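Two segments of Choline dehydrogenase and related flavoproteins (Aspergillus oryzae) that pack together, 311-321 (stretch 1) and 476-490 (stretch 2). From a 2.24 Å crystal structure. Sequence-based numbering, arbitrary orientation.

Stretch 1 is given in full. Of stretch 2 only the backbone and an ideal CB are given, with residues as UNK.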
# COMPACT_ATOMS: atom_id res chain seq x y z
N PRO A 311 -9.33 3.31 -13.44
CA PRO A 311 -10.76 3.57 -13.65
C PRO A 311 -11.15 4.91 -13.04
O PRO A 311 -10.49 5.39 -12.12
CB PRO A 311 -11.44 2.44 -12.88
CG PRO A 311 -10.35 1.48 -12.48
CD PRO A 311 -9.10 2.28 -12.42
N PHE A 312 -12.23 5.49 -13.54
CA PHE A 312 -12.80 6.68 -12.94
C PHE A 312 -14.31 6.69 -13.10
O PHE A 312 -14.85 6.18 -14.08
CB PHE A 312 -12.14 7.94 -13.52
CG PHE A 312 -12.50 8.23 -14.95
CD1 PHE A 312 -13.69 8.87 -15.26
CD2 PHE A 312 -11.64 7.88 -15.98
CE1 PHE A 312 -14.01 9.15 -16.59
CE2 PHE A 312 -11.95 8.16 -17.30
CZ PHE A 312 -13.15 8.80 -17.61
N VAL A 313 -15.00 7.26 -12.11
CA VAL A 313 -16.46 7.28 -12.10
C VAL A 313 -17.04 8.68 -12.38
O VAL A 313 -16.59 9.68 -11.81
CB VAL A 313 -17.02 6.80 -10.76
CG1 VAL A 313 -18.53 7.09 -10.66
CG2 VAL A 313 -16.72 5.30 -10.57
N LEU A 314 -18.03 8.75 -13.26
CA LEU A 314 -18.83 9.95 -13.41
C LEU A 314 -20.25 9.71 -12.92
O LEU A 314 -20.86 8.69 -13.21
CB LEU A 314 -18.89 10.38 -14.88
CG LEU A 314 -17.56 10.63 -15.57
CD1 LEU A 314 -17.82 11.11 -17.01
CD2 LEU A 314 -16.78 11.65 -14.76
N ARG A 315 -20.79 10.67 -12.18
CA ARG A 315 -22.21 10.67 -11.91
C ARG A 315 -22.89 11.17 -13.18
O ARG A 315 -22.46 12.13 -13.81
CB ARG A 315 -22.56 11.54 -10.71
CG ARG A 315 -24.06 11.64 -10.46
CD ARG A 315 -24.34 12.36 -9.16
NE ARG A 315 -25.76 12.39 -8.85
CZ ARG A 315 -26.28 12.02 -7.69
NH1 ARG A 315 -25.48 11.58 -6.73
NH2 ARG A 315 -27.59 12.08 -7.48
N VAL A 316 -23.96 10.49 -13.55
CA VAL A 316 -24.53 10.69 -14.86
C VAL A 316 -26.02 10.92 -14.60
O VAL A 316 -26.48 10.63 -13.51
CB VAL A 316 -24.22 9.45 -15.72
CG1 VAL A 316 -25.42 8.54 -15.80
CG2 VAL A 316 -23.70 9.87 -17.07
N LYS A 317 -26.75 11.49 -15.56
CA LYS A 317 -28.16 11.79 -15.34
C LYS A 317 -29.00 10.56 -15.02
O LYS A 317 -28.75 9.46 -15.53
CB LYS A 317 -28.75 12.51 -16.54
CG LYS A 317 -28.25 13.92 -16.70
CD LYS A 317 -29.12 14.69 -17.70
CE LYS A 317 -28.58 16.10 -17.92
NZ LYS A 317 -27.88 16.60 -16.69
N ASP A 318 -30.02 10.74 -14.19
CA ASP A 318 -30.90 9.63 -13.84
C ASP A 318 -31.33 8.87 -15.09
O ASP A 318 -31.72 9.49 -16.09
CB ASP A 318 -32.15 10.12 -13.09
CG ASP A 318 -31.87 10.47 -11.63
OD1 ASP A 318 -30.73 10.24 -11.15
OD2 ASP A 318 -32.81 10.95 -10.96
N GLY A 319 -31.23 7.54 -15.04
CA GLY A 319 -31.67 6.69 -16.14
C GLY A 319 -30.59 6.43 -17.18
O GLY A 319 -30.86 5.84 -18.23
N PHE A 320 -29.36 6.85 -16.90
CA PHE A 320 -28.24 6.60 -17.81
C PHE A 320 -27.16 5.71 -17.18
O PHE A 320 -26.05 5.61 -17.67
CB PHE A 320 -27.69 7.91 -18.37
CG PHE A 320 -28.64 8.58 -19.34
CD1 PHE A 320 -28.57 8.30 -20.70
CD2 PHE A 320 -29.63 9.43 -18.87
CE1 PHE A 320 -29.44 8.88 -21.59
CE2 PHE A 320 -30.51 10.02 -19.76
CZ PHE A 320 -30.43 9.75 -21.12
N GLY A 321 -27.54 5.04 -16.10
CA GLY A 321 -26.72 3.99 -15.54
C GLY A 321 -27.66 3.07 -14.79
O GLY A 321 -28.82 3.40 -14.62
N UNK A 476 -23.94 14.66 -27.66
CA UNK A 476 -24.91 13.83 -26.96
C UNK A 476 -24.47 13.54 -25.54
O UNK A 476 -25.14 13.95 -24.59
CB UNK A 476 -25.13 12.52 -27.72
N UNK A 477 -23.35 12.84 -25.37
CA UNK A 477 -22.94 12.44 -24.02
C UNK A 477 -22.59 13.62 -23.14
O UNK A 477 -22.72 13.54 -21.94
CB UNK A 477 -21.74 11.49 -24.09
N UNK A 478 -22.14 14.72 -23.74
CA UNK A 478 -21.74 15.87 -22.93
C UNK A 478 -22.89 16.32 -22.03
O UNK A 478 -22.68 16.82 -20.93
CB UNK A 478 -21.29 17.02 -23.83
N UNK A 479 -24.11 16.11 -22.50
CA UNK A 479 -25.28 16.53 -21.74
C UNK A 479 -25.68 15.55 -20.63
O UNK A 479 -26.59 15.84 -19.86
CB UNK A 479 -26.46 16.72 -22.70
N UNK A 480 -25.00 14.41 -20.55
CA UNK A 480 -25.40 13.40 -19.55
C UNK A 480 -24.62 13.51 -18.25
O UNK A 480 -25.07 13.07 -17.20
CB UNK A 480 -25.22 11.99 -20.12
N UNK A 481 -23.44 14.10 -18.33
CA UNK A 481 -22.53 14.14 -17.20
C UNK A 481 -22.96 15.17 -16.15
O UNK A 481 -23.16 16.35 -16.46
CB UNK A 481 -21.11 14.45 -17.69
N UNK A 482 -23.07 14.71 -14.90
CA UNK A 482 -23.45 15.57 -13.78
C UNK A 482 -22.27 15.89 -12.89
O UNK A 482 -22.14 17.02 -12.46
CB UNK A 482 -24.55 14.91 -12.95
N UNK A 483 -21.43 14.91 -12.57
CA UNK A 483 -20.25 15.20 -11.76
C UNK A 483 -19.21 14.07 -11.74
O UNK A 483 -19.49 12.97 -12.20
CB UNK A 483 -20.69 15.51 -10.33
N UNK A 484 -18.01 14.39 -11.23
CA UNK A 484 -16.92 13.42 -11.10
C UNK A 484 -16.99 12.85 -9.69
O UNK A 484 -17.21 13.58 -8.74
CB UNK A 484 -15.56 14.06 -11.38
N UNK A 485 -16.78 11.55 -9.56
CA UNK A 485 -16.74 10.93 -8.25
C UNK A 485 -15.37 10.30 -8.09
O UNK A 485 -14.87 9.68 -9.02
CB UNK A 485 -17.86 9.90 -8.08
N UNK A 486 -14.75 10.47 -6.91
CA UNK A 486 -15.24 11.19 -5.73
C UNK A 486 -14.74 12.63 -5.64
O UNK A 486 -15.11 13.33 -4.70
CB UNK A 486 -14.83 10.44 -4.46
N UNK A 487 -13.88 13.05 -6.56
CA UNK A 487 -13.45 14.44 -6.67
C UNK A 487 -12.96 14.60 -8.08
O UNK A 487 -13.08 13.67 -8.86
CB UNK A 487 -12.37 14.81 -5.65
N UNK A 488 -12.42 15.77 -8.41
CA UNK A 488 -12.05 16.08 -9.79
C UNK A 488 -10.73 15.45 -10.18
O UNK A 488 -9.76 15.49 -9.41
CB UNK A 488 -11.98 17.59 -9.99
N UNK A 489 -10.69 14.88 -11.38
CA UNK A 489 -9.47 14.37 -11.97
C UNK A 489 -8.59 15.57 -12.31
O UNK A 489 -9.00 16.44 -13.06
CB UNK A 489 -9.76 13.51 -13.20
N UNK A 490 -7.37 15.62 -11.75
CA UNK A 490 -6.53 16.82 -11.86
C UNK A 490 -5.86 16.97 -13.23
O UNK A 490 -4.65 17.17 -13.32
CB UNK A 490 -5.45 16.79 -10.77

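Position 476 has phi 80° and psi -63°. Positive phi favours glycine, and nothing of stretch 1 is near. It is Gly476.

Position 477 opens a 3-10 segment. Its CB points sideways and touches nothing, but a long side chain could reach the methyls of Val316. A large apolar residue would suit. It is Phe477, whose CE1 lies 4.1 Å from Val316 CG2.

Position 478 is out of reach of stretch 1, so many residues would do. It is Lys478.

Position 479 points sideways, with its ideal CB 5.3 Å from Lys317 CE. A polar or acidic residue would fit beside the lysine. It is Asp479, which forms no salt bridge with Lys317. Asp479 OD1 forms a salt bridge with Lys478 NZ at 3.1 Å instead.

At 480 the ideal CB is 4.0 Å from Val316 CG2. Stretch 1 offers an aromatic ring, Phe320, and a valine methyl, so leucine, isoleucine or methionine would suit. It is Leu480. Its CD2 sits over the face of the Phe320 ring, 3.6 Å from the centroid. Leu480 O accepts a hydrogen bond from Lys317 N at 2.8 Å.

Position 481 points to the same side of the sheet as Leu314 and Val316. Its ideal CB is 4.7 Å from Leu314 CD1, so a beta-branched or other apolar residue would suit. It is Val481, with CG2 3.9 Å from Leu314 CD1.

Position 482 lies at a beta bulge, where the register shifts by one. Its CB points toward stretch 1, near the side chains of Arg315 and Lys317. An acidic residue, or a longer polar one such as glutamine, would suit. It is Glu482. Its OE1 makes a salt bridge with Arg315 NE at 3.4 Å, a weak hydrogen bond. OE2 is 4.0 Å from Lys317 NZ, beyond a salt bridge, and binds a water held by Asp318 N. N of 482 and N of 483 both donate to Arg315 O, at 2.9 and 3.2 Å.

Position 483 has its ideal CB 4.4 Å from Arg315 CB. Small or polar residues would suit, threonine among them. It is Ser483, with OG 3.4 Å from Arg315 CB. Ser483 O accepts from Arg315 N at 2.6 Å.

Position 484 pairs with Leu314, its ideal CB 4.3 Å from Leu314 CD2. Apolar residues, or long ones with an aliphatic stem, would suit. It is Glu484: CG lies 4.1 Å from Leu314 CD2, and OE1 accepts from N of 489.

Position 485 has its ideal CB 3.9 Å from Val313 CG1, favouring an apolar or aromatic residue. It is Tyr485, whose N donates to Val313 O at 2.9 Å. Its ring end leads away.

Position 486 follows a cis peptide bond, which favours proline. It is Pro486.

Positions 487 and 488 do not reach stretch 1, so many residues would do. They are Trp487 and Glu488.

Position 489 points toward Phe312, so a long apolar residue would suit. It is Met489, with CE 3.7 Å from Phe312 CB.

Position 490 is likewise unrestricted by stretch 1. It is Pro490.

Stretch 2 (476-490) GFKDLVESEYPWEMP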
# COMPACT_ATOMS: atom_id res chain seq x y z
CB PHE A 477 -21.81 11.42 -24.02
CG PHE A 477 -21.89 10.45 -22.86
CD1 PHE A 477 -21.44 10.81 -21.60
CD2 PHE A 477 -22.45 9.19 -23.04
CE1 PHE A 477 -21.53 9.93 -20.54
CE2 PHE A 477 -22.53 8.30 -21.97
CZ PHE A 477 -22.07 8.68 -20.71
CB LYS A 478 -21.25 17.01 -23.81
CG LYS A 478 -22.24 17.54 -24.83
CD LYS A 478 -21.66 18.80 -25.48
CE LYS A 478 -22.71 19.62 -26.19
NZ LYS A 478 -23.87 19.92 -25.29
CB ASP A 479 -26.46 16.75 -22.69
CG ASP A 479 -26.27 17.98 -23.57
OD1 ASP A 479 -25.87 19.04 -23.03
OD2 ASP A 479 -26.52 17.87 -24.80
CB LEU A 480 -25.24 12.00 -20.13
CG LEU A 480 -26.03 11.77 -21.42
CD1 LEU A 480 -25.82 10.35 -21.96
CD2 LEU A 480 -27.51 12.04 -21.17
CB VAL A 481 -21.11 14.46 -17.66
CG1 VAL A 481 -20.20 14.62 -16.44
CG2 VAL A 481 -20.60 13.37 -18.60
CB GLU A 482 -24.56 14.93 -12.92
CG GLU A 482 -25.90 14.80 -13.64
CD GLU A 482 -27.07 14.54 -12.69
OE1 GLU A 482 -26.83 14.15 -11.52
OE2 GLU A 482 -28.23 14.74 -13.11
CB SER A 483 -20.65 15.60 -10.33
OG SER A 483 -21.27 14.52 -9.65
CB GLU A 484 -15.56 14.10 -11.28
CG GLU A 484 -15.32 14.77 -12.63
CD GLU A 484 -13.88 15.27 -12.79
OE1 GLU A 484 -12.93 14.45 -12.68
OE2 GLU A 484 -13.69 16.49 -13.00
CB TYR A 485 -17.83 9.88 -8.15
CG TYR A 485 -17.85 9.19 -6.81
CD1 TYR A 485 -18.49 9.76 -5.72
CD2 TYR A 485 -17.22 7.96 -6.64
CE1 TYR A 485 -18.50 9.13 -4.49
CE2 TYR A 485 -17.23 7.32 -5.42
CZ TYR A 485 -17.87 7.91 -4.35
OH TYR A 485 -17.86 7.26 -3.13
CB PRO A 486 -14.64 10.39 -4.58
CG PRO A 486 -13.30 9.97 -5.13
CD PRO A 486 -13.53 9.71 -6.61
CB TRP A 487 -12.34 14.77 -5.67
CG TRP A 487 -11.25 13.75 -5.65
CD1 TRP A 487 -10.32 13.53 -6.61
CD2 TRP A 487 -10.98 12.81 -4.60
NE1 TRP A 487 -9.49 12.50 -6.24
CE2 TRP A 487 -9.87 12.04 -5.01
CE3 TRP A 487 -11.57 12.53 -3.37
CZ2 TRP A 487 -9.34 11.01 -4.22
CZ3 TRP A 487 -11.04 11.51 -2.59
CH2 TRP A 487 -9.93 10.76 -3.02
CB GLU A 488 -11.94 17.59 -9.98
CG GLU A 488 -13.19 18.37 -9.66
CD GLU A 488 -12.87 19.80 -9.23
OE1 GLU A 488 -12.72 20.68 -10.12
OE2 GLU A 488 -12.76 20.04 -8.00
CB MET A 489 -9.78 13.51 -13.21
CG MET A 489 -8.56 12.81 -13.83
SD MET A 489 -7.94 11.45 -12.81
CE MET A 489 -9.28 10.29 -13.04
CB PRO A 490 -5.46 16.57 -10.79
CG PRO A 490 -5.32 15.06 -10.77
CD PRO A 490 -6.73 14.55 -10.96
O HOH W 1 -13.56 7.50 -9.56
O HOH W 2 -30.60 13.39 -12.84
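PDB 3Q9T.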